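Glycoside hydrolase family protein (Novosphingobium sp. PP1Y, PDB 6Q2F) acts as an alpha-L-rhamnosidase, a glycoside hydrolase that probably releases alpha-linked L-rhamnose from rhamnose-containing glycosides. Local coordinates at residues K466-E477 against E564-E575. Sequence-based numbering, arbitrary orientation.
Sequences KFDGEAVREYLE and EHYGTVADVAHE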
loop_
_atom_site.group_PDB
_atom_site.type_symbol
_atom_site.label_atom_id
_atom_site.label_comp_id
_atom_site.label_asym_id
_atom_site.label_seq_id
_atom_site.Cartn_x
_atom_site.Cartn_y
_atom_site.Cartn_z
ATOM N N LYS A 466 9.526 -9.365 14.170
ATOM C CA LYS A 466 8.574 -8.264 14.199
ATOM C C LYS A 466 7.553 -8.392 15.327
ATOM O O LYS A 466 6.830 -7.424 15.597
ATOM C CB LYS A 466 7.854 -8.176 12.847
ATOM C CG LYS A 466 8.794 -8.171 11.623
ATOM C CD LYS A 466 9.388 -6.784 11.388
ATOM C CE LYS A 466 10.387 -6.802 10.207
ATOM N NZ LYS A 466 11.825 -6.776 10.648
ATOM N N PHE A 467 7.467 -9.553 15.972
ATOM C CA PHE A 467 6.522 -9.778 17.059
ATOM C C PHE A 467 7.144 -9.612 18.441
ATOM O O PHE A 467 6.443 -9.788 19.441
ATOM C CB PHE A 467 5.907 -11.178 16.921
ATOM C CG PHE A 467 5.464 -11.513 15.522
ATOM C CD1 PHE A 467 4.478 -10.758 14.898
ATOM C CD2 PHE A 467 6.017 -12.598 14.840
ATOM C CE1 PHE A 467 4.058 -11.052 13.615
ATOM C CE2 PHE A 467 5.603 -12.893 13.546
ATOM C CZ PHE A 467 4.628 -12.112 12.928
ATOM N N ASP A 468 8.428 -9.273 18.517
ATOM C CA ASP A 468 9.182 -9.198 19.768
ATOM C C ASP A 468 9.614 -7.758 20.003
ATOM O O ASP A 468 10.596 -7.301 19.417
ATOM C CB ASP A 468 10.390 -10.138 19.728
ATOM C CG ASP A 468 11.120 -10.218 21.065
ATOM O OD1 ASP A 468 11.483 -9.167 21.629
ATOM O OD2 ASP A 468 11.313 -11.347 21.564
ATOM N N GLY A 469 8.900 -7.068 20.899
ATOM C CA GLY A 469 9.133 -5.641 21.085
ATOM C C GLY A 469 10.549 -5.319 21.537
ATOM O O GLY A 469 11.144 -4.324 21.107
ATOM N N GLU A 470 11.098 -6.136 22.444
ATOM C CA GLU A 470 12.459 -5.894 22.899
ATOM C C GLU A 470 13.458 -6.022 21.752
ATOM O O GLU A 470 14.404 -5.237 21.655
ATOM C CB GLU A 470 12.814 -6.857 24.034
ATOM C CG GLU A 470 14.285 -6.817 24.418
ATOM C CD GLU A 470 14.717 -5.465 24.965
ATOM O OE1 GLU A 470 13.844 -4.682 25.442
ATOM O OE2 GLU A 470 15.927 -5.176 24.919
ATOM N N ALA A 471 13.290 -7.031 20.898
ATOM C CA ALA A 471 14.233 -7.228 19.802
ATOM C C ALA A 471 14.146 -6.066 18.815
ATOM O O ALA A 471 15.172 -5.549 18.350
ATOM C CB ALA A 471 13.943 -8.557 19.091
ATOM N N VAL A 472 12.917 -5.627 18.518
ATOM C CA VAL A 472 12.702 -4.478 17.648
ATOM C C VAL A 472 13.385 -3.245 18.222
ATOM O O VAL A 472 14.081 -2.513 17.507
ATOM C CB VAL A 472 11.195 -4.251 17.431
ATOM C CG1 VAL A 472 10.980 -2.923 16.715
ATOM C CG2 VAL A 472 10.611 -5.394 16.609
ATOM N N ARG A 473 13.238 -3.022 19.533
ATOM C CA ARG A 473 13.831 -1.848 20.167
ATOM C C ARG A 473 15.348 -1.882 20.097
ATOM O O ARG A 473 15.987 -0.858 19.830
ATOM C CB ARG A 473 13.385 -1.757 21.624
ATOM C CG ARG A 473 14.079 -0.655 22.419
ATOM C CD ARG A 473 13.473 -0.561 23.840
ATOM N NE ARG A 473 12.155 0.067 23.827
ATOM C CZ ARG A 473 11.973 1.381 23.849
ATOM N NH1 ARG A 473 13.024 2.196 23.886
ATOM N NH2 ARG A 473 10.750 1.876 23.862
ATOM N N GLU A 474 15.943 -3.047 20.368
ATOM C CA GLU A 474 17.392 -3.175 20.269
ATOM C C GLU A 474 17.847 -2.938 18.840
ATOM O O GLU A 474 18.823 -2.226 18.600
ATOM C CB GLU A 474 17.854 -4.560 20.742
ATOM C CG GLU A 474 17.677 -4.837 22.228
ATOM C CD GLU A 474 18.121 -6.259 22.607
ATOM O OE1 GLU A 474 18.807 -6.903 21.787
ATOM O OE2 GLU A 474 17.777 -6.731 23.715
ATOM N N TYR A 475 17.148 -3.534 17.874
ATOM C CA TYR A 475 17.464 -3.261 16.477
ATOM C C TYR A 475 17.476 -1.758 16.202
ATOM O O TYR A 475 18.453 -1.220 15.677
ATOM C CB TYR A 475 16.469 -3.956 15.539
ATOM C CG TYR A 475 16.594 -3.376 14.155
ATOM C CD1 TYR A 475 17.599 -3.806 13.296
ATOM C CD2 TYR A 475 15.750 -2.351 13.727
ATOM C CE1 TYR A 475 17.744 -3.258 12.054
ATOM C CE2 TYR A 475 15.902 -1.778 12.490
ATOM C CZ TYR A 475 16.888 -2.246 11.644
ATOM O OH TYR A 475 17.028 -1.682 10.407
ATOM N N LEU A 476 16.402 -1.059 16.578
ATOM C CA LEU A 476 16.232 0.327 16.146
ATOM C C LEU A 476 17.098 1.288 16.953
ATOM O O LEU A 476 17.594 2.279 16.408
ATOM C CB LEU A 476 14.743 0.731 16.214
ATOM C CG LEU A 476 14.410 1.982 15.367
ATOM C CD1 LEU A 476 14.714 1.752 13.880
ATOM C CD2 LEU A 476 12.976 2.511 15.548
ATOM N N GLU A 477 17.291 1.028 18.250
ATOM C CA GLU A 477 18.190 1.886 19.015
ATOM C C GLU A 477 19.599 1.818 18.449
ATOM O O GLU A 477 20.271 2.847 18.311
ATOM C CB GLU A 477 18.179 1.513 20.502
ATOM C CG GLU A 477 16.860 1.951 21.185
ATOM C CD GLU A 477 16.795 1.619 22.669
ATOM O OE1 GLU A 477 17.570 0.754 23.137
ATOM O OE2 GLU A 477 15.952 2.236 23.358
ATOM N N GLU A 564 4.191 -4.574 18.781
ATOM C CA GLU A 564 5.586 -4.867 19.102
ATOM C C GLU A 564 6.544 -4.337 18.034
ATOM O O GLU A 564 7.651 -3.914 18.358
ATOM C CB GLU A 564 5.793 -6.376 19.307
ATOM C CG GLU A 564 4.903 -6.989 20.417
ATOM C CD GLU A 564 4.870 -6.140 21.690
ATOM O OE1 GLU A 564 5.834 -6.234 22.480
ATOM O OE2 GLU A 564 3.898 -5.364 21.882
ATOM N N HIS A 565 6.136 -4.313 16.779
ATOM C CA HIS A 565 6.960 -3.668 15.744
ATOM C C HIS A 565 6.620 -2.186 15.618
ATOM O O HIS A 565 7.411 -1.323 16.005
ATOM C CB HIS A 565 6.831 -4.408 14.412
ATOM C CG HIS A 565 7.731 -3.869 13.335
ATOM N ND1 HIS A 565 7.245 -3.279 12.184
ATOM C CD2 HIS A 565 9.085 -3.844 13.230
ATOM C CE1 HIS A 565 8.263 -2.931 11.410
ATOM N NE2 HIS A 565 9.392 -3.258 12.023
ATOM N N TYR A 566 5.432 -1.876 15.102
ATOM C CA TYR A 566 5.143 -0.487 14.743
ATOM C C TYR A 566 4.953 0.413 15.966
ATOM O O TYR A 566 5.410 1.560 15.962
ATOM C CB TYR A 566 3.945 -0.439 13.792
ATOM C CG TYR A 566 4.272 -1.042 12.436
ATOM C CD1 TYR A 566 5.014 -0.333 11.493
ATOM C CD2 TYR A 566 3.876 -2.332 12.114
ATOM C CE1 TYR A 566 5.324 -0.889 10.250
ATOM C CE2 TYR A 566 4.183 -2.878 10.887
ATOM C CZ TYR A 566 4.905 -2.153 9.949
ATOM O OH TYR A 566 5.206 -2.705 8.747
ATOM N N GLY A 567 4.353 -0.099 17.042
ATOM C CA GLY A 567 4.323 0.668 18.282
ATOM C C GLY A 567 5.720 0.959 18.825
ATOM O O GLY A 567 6.045 2.092 19.189
ATOM N N THR A 568 6.580 -0.063 18.850
ATOM C CA THR A 568 7.948 0.116 19.343
ATOM C C THR A 568 8.740 1.068 18.450
ATOM O O THR A 568 9.496 1.916 18.940
ATOM C CB THR A 568 8.644 -1.238 19.422
ATOM O OG1 THR A 568 7.801 -2.154 20.121
ATOM C CG2 THR A 568 9.971 -1.122 20.143
ATOM N N VAL A 569 8.568 0.951 17.133
ATOM C CA VAL A 569 9.282 1.838 16.218
ATOM C C VAL A 569 8.919 3.283 16.521
ATOM O O VAL A 569 9.793 4.152 16.647
ATOM C CB VAL A 569 8.968 1.469 14.759
ATOM C CG1 VAL A 569 9.388 2.593 13.855
ATOM C CG2 VAL A 569 9.693 0.179 14.362
ATOM N N ALA A 570 7.616 3.545 16.715
ATOM C CA ALA A 570 7.176 4.907 17.002
ATOM C C ALA A 570 7.687 5.363 18.358
ATOM O O ALA A 570 8.109 6.509 18.514
ATOM C CB ALA A 570 5.643 5.007 16.935
ATOM N N ASP A 571 7.666 4.473 19.353
ATOM C CA ASP A 571 8.173 4.827 20.680
ATOM C C ASP A 571 9.638 5.228 20.621
ATOM O O ASP A 571 10.041 6.262 21.161
ATOM C CB ASP A 571 7.993 3.653 21.646
ATOM C CG ASP A 571 6.548 3.403 22.000
ATOM O OD1 ASP A 571 5.703 4.232 21.602
ATOM O OD2 ASP A 571 6.275 2.380 22.677
ATOM N N VAL A 572 10.454 4.395 19.975
ATOM C CA VAL A 572 11.889 4.665 19.896
ATOM C C VAL A 572 12.150 5.938 19.107
ATOM O O VAL A 572 12.985 6.757 19.489
ATOM C CB VAL A 572 12.624 3.464 19.283
ATOM C CG1 VAL A 572 14.095 3.812 19.068
ATOM C CG2 VAL A 572 12.468 2.256 20.204
ATOM N N ALA A 573 11.436 6.128 17.996
ATOM C CA ALA A 573 11.583 7.367 17.237
ATOM C C ALA A 573 11.269 8.568 18.108
ATOM O O ALA A 573 12.030 9.542 18.148
ATOM C CB ALA A 573 10.674 7.345 16.009
ATOM N N HIS A 574 10.161 8.493 18.843
ATOM C CA HIS A 574 9.745 9.611 19.678
ATOM C C HIS A 574 10.732 9.875 20.796
ATOM O O HIS A 574 11.016 11.036 21.113
ATOM C CB HIS A 574 8.339 9.344 20.214
ATOM C CG HIS A 574 7.319 9.294 19.121
ATOM N ND1 HIS A 574 6.090 8.689 19.263
ATOM C CD2 HIS A 574 7.376 9.744 17.841
ATOM C CE1 HIS A 574 5.433 8.767 18.118
ATOM N NE2 HIS A 574 6.185 9.416 17.243
ATOM N N GLU A 575 11.274 8.816 21.394
ATOM C CA GLU A 575 12.292 8.996 22.416
ATOM C C GLU A 575 13.508 9.725 21.873
ATOM O O GLU A 575 14.225 10.357 22.647
ATOM C CB GLU A 575 12.695 7.635 23.005
ATOM C CG GLU A 575 11.586 7.010 23.881
ATOM C CD GLU A 575 11.682 5.494 23.947
ATOM O OE1 GLU A 575 12.785 4.957 23.689
ATOM O OE2 GLU A 575 10.655 4.847 24.212
HETATM O O HOH W 1 7.172 -8.422 23.093
HETATM O O HOH W 2 8.212 0.620 23.538
HETATM O O HOH W 3 15.603 5.137 22.863
#
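Val572 CG2 covers one face of the Arg473 guanidinium, while the carboxylate of Glu575 meets the edge in a nearly coplanar, end-on salt bridge, the two planes 15° apart. Arg473 NH1 reaches Glu575 OE1 at 2.8 Å and NH2 reaches OE2 at 3.0 Å, each oxygen accepting through its syn lone pair. A bend at chi3 (-75°) in the otherwise extended Arg473 chain turns the guanidinium edge toward Glu575. NH1 also bonds Glu477 OE2 at 3.0 Å, so one cation sits between two acids whose near oxygens a water also bridges; NH2 reaches Asp571 OD2 through another water. With an alanine here, Glu477 and Glu575 would probably face each other without the positive charge between them, and Val572 would lose its cover.

At the other end, the His565 ring lies between Lys466 CD on one face, a CH-pi contact (CD to CD2 3.5 Å), and Val569 CG2 of its own helix on the opposite face, with Val472 CG2 at its edge. Lys466 NZ and His565 NE2 both bond Thr139, and NZ also pairs with Glu463.

Segments 469-477 and 564-575, their axes 40° from parallel, belong to neighbouring helices on the outside of a (beta/alpha)8 barrel, before and after strand 497-502, where Leu500 touches Leu476 and Ala573. Between them, Leu476 CD2 packs 3.9 Å from Val572 CB, and Val472 CG1 lies 4.1 Å from Val569 CG2. Gly469, just after the N-cap Asp468, leaves room for the Glu564 carboxylate; its CA makes a C-H...O contact of 3.6 Å with Glu564 O, and a water joins its N to Glu564 OE1.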